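Side-chain contacts in triacylglycerol lipase (Rhizopus niveus, PDB 1LGY), which hydrolyses ester bonds of triglycerides and of the partial glycerides derived from them, with a strong preference for the 1 and 3 positions: residues G111-S114 with S115-Q118; P163-S166 with P167-S171; V209-Q212 with S213-F216. All coordinates share one frame; numbering follows the deposited sequence.

Overall arrangement
Along the chain the three contacts follow one another in series; none nests within or crosses another. Contact 1 comes first, in the opening turns of helix 110-133, just after the short strand 107-109. Contact 2 closes the loop that leads from helix 146-161 into strand 170-175 of the central mixed sheet, and its centre lies about 23 Å from that of contact 1. Contact 3 turns the chain within the long loop between strands 196-201 and 221-227. Its nearest atoms come within about 5 Å of contact 1, without touching, and Phe112 stacks on His109, which Pro210 also touches. Contacts 2 and 3 are farthest apart, about 30 Å between centres.

Contact 1. Residues G111-S114 with S115-Q118; sequences GFLS and SYEQ
Gly111 O is gripped three times within the first turns of helix 110-133. The backbone N of Ser115 donates to it at 2.9 Å in the regular i to i+4 helix bond. Ser115 OG, set beside its own backbone N (chi1 -61°), reaches back along the helix to the same oxygen at 3.1 Å. The third donor is Ser114 OG, also 3.1 Å from Gly111 O; its chi1 of 67° places it between the Ser114 N and carbonyl carbon, from where it bends back to the carbonyl three residues earlier. Both hydroxyls approach tilted about 30° from the carbonyl plane. Two residues further along, Glu117 N bonds to Leu113 O at 3.1 Å, and the side chains of these two residues meet obliquely, Leu113 CG lying 3.7 Å from Glu117 OE2. Leu113 CD1 also brushes the Tyr116 ring, 4.4 Å from Tyr116 CD2. That ring otherwise turns inward to helix 146-161, against Gln150 and Ala154, and its OH is hydrogen-bonded to Tyr123 and Asp157. Phe112, stacked on His109, packs on Leu146 and Ala149 of the same helix, its side chain about 8 Å from that of the catalytic Ser145. Two serine hydroxyls thus spend their hydrogens on a main-chain carbonyl that already accepts a helix N-H, so their polar ends are satisfied within the helix itself.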
loop_
_atom_site.group_PDB
_atom_site.type_symbol
_atom_site.label_atom_id
_atom_site.label_comp_id
_atom_site.label_asym_id
_atom_site.label_seq_id
_atom_site.Cartn_x
_atom_site.Cartn_y
_atom_site.Cartn_z
ATOM N N GLY A 111 11.882 -8.513 -7.454
ATOM C CA GLY A 111 11.097 -7.957 -8.555
ATOM C C GLY A 111 10.374 -6.672 -8.181
ATOM O O GLY A 111 10.233 -5.783 -9.027
ATOM N N PHE A 112 9.954 -6.542 -6.906
ATOM C CA PHE A 112 9.164 -5.407 -6.477
ATOM C C PHE A 112 10.092 -4.227 -6.394
ATOM O O PHE A 112 9.710 -3.144 -6.805
ATOM C CB PHE A 112 8.545 -5.622 -5.108
ATOM C CG PHE A 112 7.504 -6.726 -4.893
ATOM C CD1 PHE A 112 6.818 -7.329 -5.937
ATOM C CD2 PHE A 112 7.249 -7.142 -3.580
ATOM C CE1 PHE A 112 5.891 -8.347 -5.654
ATOM C CE2 PHE A 112 6.319 -8.149 -3.308
ATOM C CZ PHE A 112 5.637 -8.758 -4.355
ATOM N N LEU A 113 11.322 -4.409 -5.902
ATOM C CA LEU A 113 12.324 -3.377 -5.958
ATOM C C LEU A 113 12.659 -3.054 -7.408
ATOM O O LEU A 113 12.632 -1.864 -7.695
ATOM C CB LEU A 113 13.569 -3.828 -5.223
ATOM C CG LEU A 113 14.545 -2.707 -5.123
ATOM C CD1 LEU A 113 14.028 -1.577 -4.246
ATOM C CD2 LEU A 113 15.799 -3.299 -4.591
ATOM N N SER A 114 12.957 -3.935 -8.387
ATOM C CA SER A 114 13.124 -3.476 -9.761
ATOM C C SER A 114 11.895 -2.811 -10.373
ATOM O O SER A 114 12.053 -1.956 -11.220
ATOM C CB SER A 114 13.538 -4.599 -10.752
ATOM O OG SER A 114 12.592 -5.631 -11.019
ATOM N N SER A 115 10.655 -3.105 -10.003
ATOM C CA SER A 115 9.526 -2.314 -10.487
ATOM C C SER A 115 9.558 -0.950 -9.828
ATOM O O SER A 115 9.145 0.038 -10.422
ATOM C CB SER A 115 8.241 -2.939 -10.136
ATOM O OG SER A 115 8.210 -4.200 -10.767
ATOM N N TYR A 116 10.132 -0.836 -8.627
ATOM C CA TYR A 116 10.118 0.443 -7.937
ATOM C C TYR A 116 11.108 1.433 -8.542
ATOM O O TYR A 116 10.803 2.615 -8.744
ATOM C CB TYR A 116 10.401 0.162 -6.484
ATOM C CG TYR A 116 10.412 1.472 -5.734
ATOM C CD1 TYR A 116 9.226 2.221 -5.535
ATOM C CD2 TYR A 116 11.652 1.978 -5.354
ATOM C CE1 TYR A 116 9.308 3.498 -4.969
ATOM C CE2 TYR A 116 11.726 3.246 -4.791
ATOM C CZ TYR A 116 10.570 3.988 -4.613
ATOM O OH TYR A 116 10.726 5.260 -4.119
ATOM N N GLU A 117 12.288 0.940 -8.891
ATOM C CA GLU A 117 13.314 1.768 -9.490
ATOM C C GLU A 117 12.823 2.207 -10.822
ATOM O O GLU A 117 13.268 3.256 -11.283
ATOM C CB GLU A 117 14.632 1.058 -9.761
ATOM C CG GLU A 117 15.580 0.929 -8.595
ATOM C CD GLU A 117 16.393 -0.355 -8.562
ATOM O OE1 GLU A 117 16.760 -0.936 -9.584
ATOM O OE2 GLU A 117 16.670 -0.791 -7.463
ATOM N N GLN A 118 11.900 1.462 -11.437
ATOM C CA GLN A 118 11.393 1.878 -12.744
ATOM C C GLN A 118 10.499 3.077 -12.729
ATOM O O GLN A 118 10.311 3.722 -13.756
ATOM C CB GLN A 118 10.634 0.777 -13.376
ATOM C CG GLN A 118 11.558 -0.235 -14.042
ATOM C CD GLN A 118 10.874 -1.571 -14.268
ATOM O OE1 GLN A 118 11.553 -2.565 -14.481
ATOM N NE2 GLN A 118 9.543 -1.724 -14.205
#

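Contact 2. Residues P163-S166 with P167-S171; sequences PRLS and PKNLS
Between Ser166 and Leu170 the backbone doubles back on itself, with Ser166 O accepting both Leu170 N at 2.9 Å and Asn169 N at 3.1 Å. The first donor arrives almost in line with the carbonyl, at a C=O...N angle of 173°, while the second stands well above the carbonyl plane, so one oxygen holds two successive amides from different directions. Pro167 follows directly, and its ring CD is pressed to 3.3 Å from Ser166 CB, a tight fit that follows from the peptide link between Ser166 C and the ring nitrogen. Ser166 OG faces the start of the turn, where Lys168 N makes a weak, long bond to it at 3.5 Å; the first three carbons of the Lys168 side chain run past the same hydroxyl, Lys168 CB being 4.0 Å from Ser166 OG. The turn delivers the chain from helix 146-161 into strand 170-175, completing the beta-alpha-beta crossover of the alpha/beta hydrolase fold, strand 138-144, helix 146-161, strand 170-175; the new strand pairs in parallel with the first through the backbones of Asn169 and Ser171 with Val139. The side chain of Asn169 folds back toward Leu165, which it crosses at about a right angle. A chi1 of 65° sets Asn169 CG between its own N and carbonyl carbon, within 3.7 Å of Leu165 CD1. Leu165 CG approaches Leu170 CB at 4.4 Å, and both leucines rest on Val139. Leu165 also touches Leu131 of helix 110-133, whereas Leu170 reaches Val141 and Ile194. Arg164 leads away from the turn, its NE in a salt bridge with Glu162 and its NH1 hydrogen-bonded to Thr132.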
loop_
_atom_site.group_PDB
_atom_site.type_symbol
_atom_site.label_atom_id
_atom_site.label_comp_id
_atom_site.label_asym_id
_atom_site.label_seq_id
_atom_site.Cartn_x
_atom_site.Cartn_y
_atom_site.Cartn_z
ATOM N N PRO A 163 14.161 15.330 3.542
ATOM C CA PRO A 163 14.268 15.837 4.918
ATOM C C PRO A 163 12.975 16.262 5.539
ATOM O O PRO A 163 12.763 15.980 6.712
ATOM C CB PRO A 163 15.212 17.008 4.875
ATOM C CG PRO A 163 15.964 16.810 3.550
ATOM C CD PRO A 163 14.861 16.260 2.641
ATOM N N ARG A 164 12.106 16.906 4.772
ATOM C CA ARG A 164 10.810 17.372 5.280
ATOM C C ARG A 164 9.787 16.322 5.649
ATOM O O ARG A 164 8.782 16.682 6.247
ATOM C CB ARG A 164 10.164 18.274 4.279
ATOM C CG ARG A 164 10.976 19.566 4.040
ATOM C CD ARG A 164 10.486 20.287 2.775
ATOM N NE ARG A 164 10.971 19.641 1.570
ATOM C CZ ARG A 164 10.567 19.985 0.355
ATOM N NH1 ARG A 164 9.688 20.954 0.137
ATOM N NH2 ARG A 164 11.040 19.302 -0.679
ATOM N N LEU A 165 9.951 15.039 5.290
ATOM C CA LEU A 165 8.990 13.995 5.626
ATOM C C LEU A 165 9.524 13.171 6.789
ATOM O O LEU A 165 10.719 12.861 6.958
ATOM C CB LEU A 165 8.732 13.091 4.424
ATOM C CG LEU A 165 7.579 13.287 3.360
ATOM C CD1 LEU A 165 6.563 14.314 3.724
ATOM C CD2 LEU A 165 8.146 13.854 2.152
ATOM N N SER A 166 8.563 12.961 7.697
ATOM C CA SER A 166 8.796 12.261 8.947
ATOM C C SER A 166 7.484 11.706 9.513
ATOM O O SER A 166 6.441 11.843 8.863
ATOM C CB SER A 166 9.476 13.278 9.873
ATOM O OG SER A 166 8.567 14.007 10.698
ATOM N N PRO A 167 7.385 11.085 10.697
ATOM C CA PRO A 167 6.140 10.558 11.175
ATOM C C PRO A 167 5.053 11.567 11.361
ATOM O O PRO A 167 3.970 11.147 11.727
ATOM C CB PRO A 167 6.488 9.864 12.449
ATOM C CG PRO A 167 7.876 9.365 12.219
ATOM C CD PRO A 167 8.474 10.561 11.526
ATOM N N LYS A 168 5.299 12.863 11.156
ATOM C CA LYS A 168 4.282 13.917 11.341
ATOM C C LYS A 168 3.468 14.143 10.090
ATOM O O LYS A 168 2.297 14.499 10.099
ATOM C CB LYS A 168 4.910 15.291 11.730
ATOM C CG LYS A 168 5.548 15.380 13.129
ATOM C CD LYS A 168 6.497 16.585 13.248
ATOM C CE LYS A 168 5.826 17.937 13.231
ATOM N NZ LYS A 168 6.883 18.883 13.526
ATOM N N ASN A 169 4.074 13.909 8.962
ATOM C CA ASN A 169 3.351 14.138 7.761
ATOM C C ASN A 169 3.575 13.037 6.742
ATOM O O ASN A 169 3.305 13.251 5.563
ATOM C CB ASN A 169 3.803 15.496 7.320
ATOM C CG ASN A 169 5.254 15.558 6.948
ATOM O OD1 ASN A 169 5.672 16.521 6.305
ATOM N ND2 ASN A 169 6.070 14.583 7.272
ATOM N N LEU A 170 4.147 11.900 7.127
ATOM C CA LEU A 170 4.181 10.786 6.200
ATOM C C LEU A 170 3.442 9.656 6.886
ATOM O O LEU A 170 3.668 9.300 8.038
ATOM C CB LEU A 170 5.587 10.322 5.882
ATOM C CG LEU A 170 5.708 9.191 4.854
ATOM C CD1 LEU A 170 5.117 9.566 3.508
ATOM C CD2 LEU A 170 7.164 8.904 4.669
ATOM N N SER A 171 2.465 9.159 6.135
ATOM C CA SER A 171 1.655 8.031 6.540
ATOM C C SER A 171 1.611 6.960 5.446
ATOM O O SER A 171 1.766 7.329 4.294
ATOM C CB SER A 171 0.300 8.559 6.820
ATOM O OG SER A 171 0.123 8.243 8.174
#

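Contact 3. Residues V209-Q212 with S213-F216; sequences VPPQ and SFGF
Phe216 turns one ring face to Pro210, and the contact can be followed outward from its CB. That atom sits 3.8 Å from both Pro210 O and Pro211 O, in the bend of the chain. With chi1 at -76° the ring swings back beside the Phe216 N, bringing Phe216 CD1 to 3.4 Å from Pro210 CB and CE1 to 3.5 Å from it. Pro210 CB stands over the ring face, only 17° off the normal, in a CH-pi contact; farther out, Phe216 CZ meets Pro210 CG at 4.0 Å. Pro211 O lies instead at the ring edge, near its plane. This carbonyl also accepts the backbone N of Phe214, and Gln212 O takes Gly215 N at 3.1 Å. The Phe214 side chain runs alongside Pro211, Phe214 CD1 lying 3.9 Å from Pro211 CG, and meets Phe95 edge-to-face. Phe216 stacks in turn on Phe97 and touches His109. A cis peptide bond precedes Pro210, and the arrangement is one of two overlapping turns that bring an aromatic ring against a cis-proline in a CH-pi contact, in the loop that follows the catalytic Asp204 of this alpha/beta hydrolase.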
loop_
_atom_site.group_PDB
_atom_site.type_symbol
_atom_site.label_atom_id
_atom_site.label_comp_id
_atom_site.label_asym_id
_atom_site.label_seq_id
_atom_site.Cartn_x
_atom_site.Cartn_y
_atom_site.Cartn_z
ATOM N N VAL A 209 2.048 -14.204 0.882
ATOM C CA VAL A 209 3.065 -14.504 -0.123
ATOM C C VAL A 209 4.037 -13.331 -0.214
ATOM O O VAL A 209 3.577 -12.208 -0.014
ATOM C CB VAL A 209 2.403 -14.703 -1.471
ATOM C CG1 VAL A 209 3.377 -15.381 -2.357
ATOM C CG2 VAL A 209 1.151 -15.576 -1.377
ATOM N N PRO A 210 5.358 -13.401 -0.453
ATOM C CA PRO A 210 6.248 -14.552 -0.305
ATOM C C PRO A 210 6.202 -15.176 1.084
ATOM O O PRO A 210 6.000 -14.438 2.036
ATOM C CB PRO A 210 7.559 -13.958 -0.658
ATOM C CG PRO A 210 7.234 -12.850 -1.604
ATOM C CD PRO A 210 6.140 -12.230 -0.841
ATOM N N PRO A 211 6.292 -16.469 1.351
ATOM C CA PRO A 211 6.032 -16.972 2.710
ATOM C C PRO A 211 7.162 -16.812 3.746
ATOM O O PRO A 211 8.293 -16.394 3.427
ATOM C CB PRO A 211 5.582 -18.420 2.440
ATOM C CG PRO A 211 6.119 -18.809 1.065
ATOM C CD PRO A 211 6.272 -17.500 0.307
ATOM N N GLN A 212 6.869 -17.018 5.046
ATOM C CA GLN A 212 7.949 -16.896 6.036
ATOM C C GLN A 212 9.005 -17.997 5.892
ATOM O O GLN A 212 10.145 -17.817 6.331
ATOM C CB GLN A 212 7.426 -16.965 7.436
ATOM C CG GLN A 212 6.520 -15.792 7.657
ATOM C CD GLN A 212 6.254 -15.387 9.085
ATOM O OE1 GLN A 212 5.800 -14.269 9.357
ATOM N NE2 GLN A 212 6.516 -16.232 10.065
ATOM N N SER A 213 8.692 -19.143 5.260
ATOM C CA SER A 213 9.705 -20.152 5.104
ATOM C C SER A 213 10.833 -19.650 4.227
ATOM O O SER A 213 11.978 -19.987 4.508
ATOM C CB SER A 213 9.070 -21.421 4.548
ATOM O OG SER A 213 8.532 -21.225 3.272
ATOM N N PHE A 214 10.558 -18.752 3.285
ATOM C CA PHE A 214 11.573 -18.130 2.439
ATOM C C PHE A 214 12.332 -16.940 2.992
ATOM O O PHE A 214 13.208 -16.366 2.332
ATOM C CB PHE A 214 10.946 -17.712 1.119
ATOM C CG PHE A 214 10.788 -18.891 0.168
ATOM C CD1 PHE A 214 9.774 -19.827 0.373
ATOM C CD2 PHE A 214 11.704 -19.051 -0.888
ATOM C CE1 PHE A 214 9.685 -20.925 -0.486
ATOM C CE2 PHE A 214 11.611 -20.159 -1.743
ATOM C CZ PHE A 214 10.599 -21.098 -1.540
ATOM N N GLY A 215 11.943 -16.548 4.198
ATOM C CA GLY A 215 12.617 -15.542 4.997
ATOM C C GLY A 215 11.915 -14.190 5.020
ATOM O O GLY A 215 12.499 -13.200 5.477
ATOM N N PHE A 216 10.689 -14.060 4.549
ATOM C CA PHE A 216 10.035 -12.752 4.450
ATOM C C PHE A 216 9.212 -12.418 5.660
ATOM O O PHE A 216 8.623 -13.350 6.212
ATOM C CB PHE A 216 9.136 -12.735 3.237
ATOM C CG PHE A 216 9.888 -12.593 1.922
ATOM C CD1 PHE A 216 10.382 -13.715 1.258
ATOM C CD2 PHE A 216 9.987 -11.343 1.328
ATOM C CE1 PHE A 216 10.954 -13.568 -0.006
ATOM C CE2 PHE A 216 10.562 -11.210 0.059
ATOM C CZ PHE A 216 11.041 -12.327 -0.604
#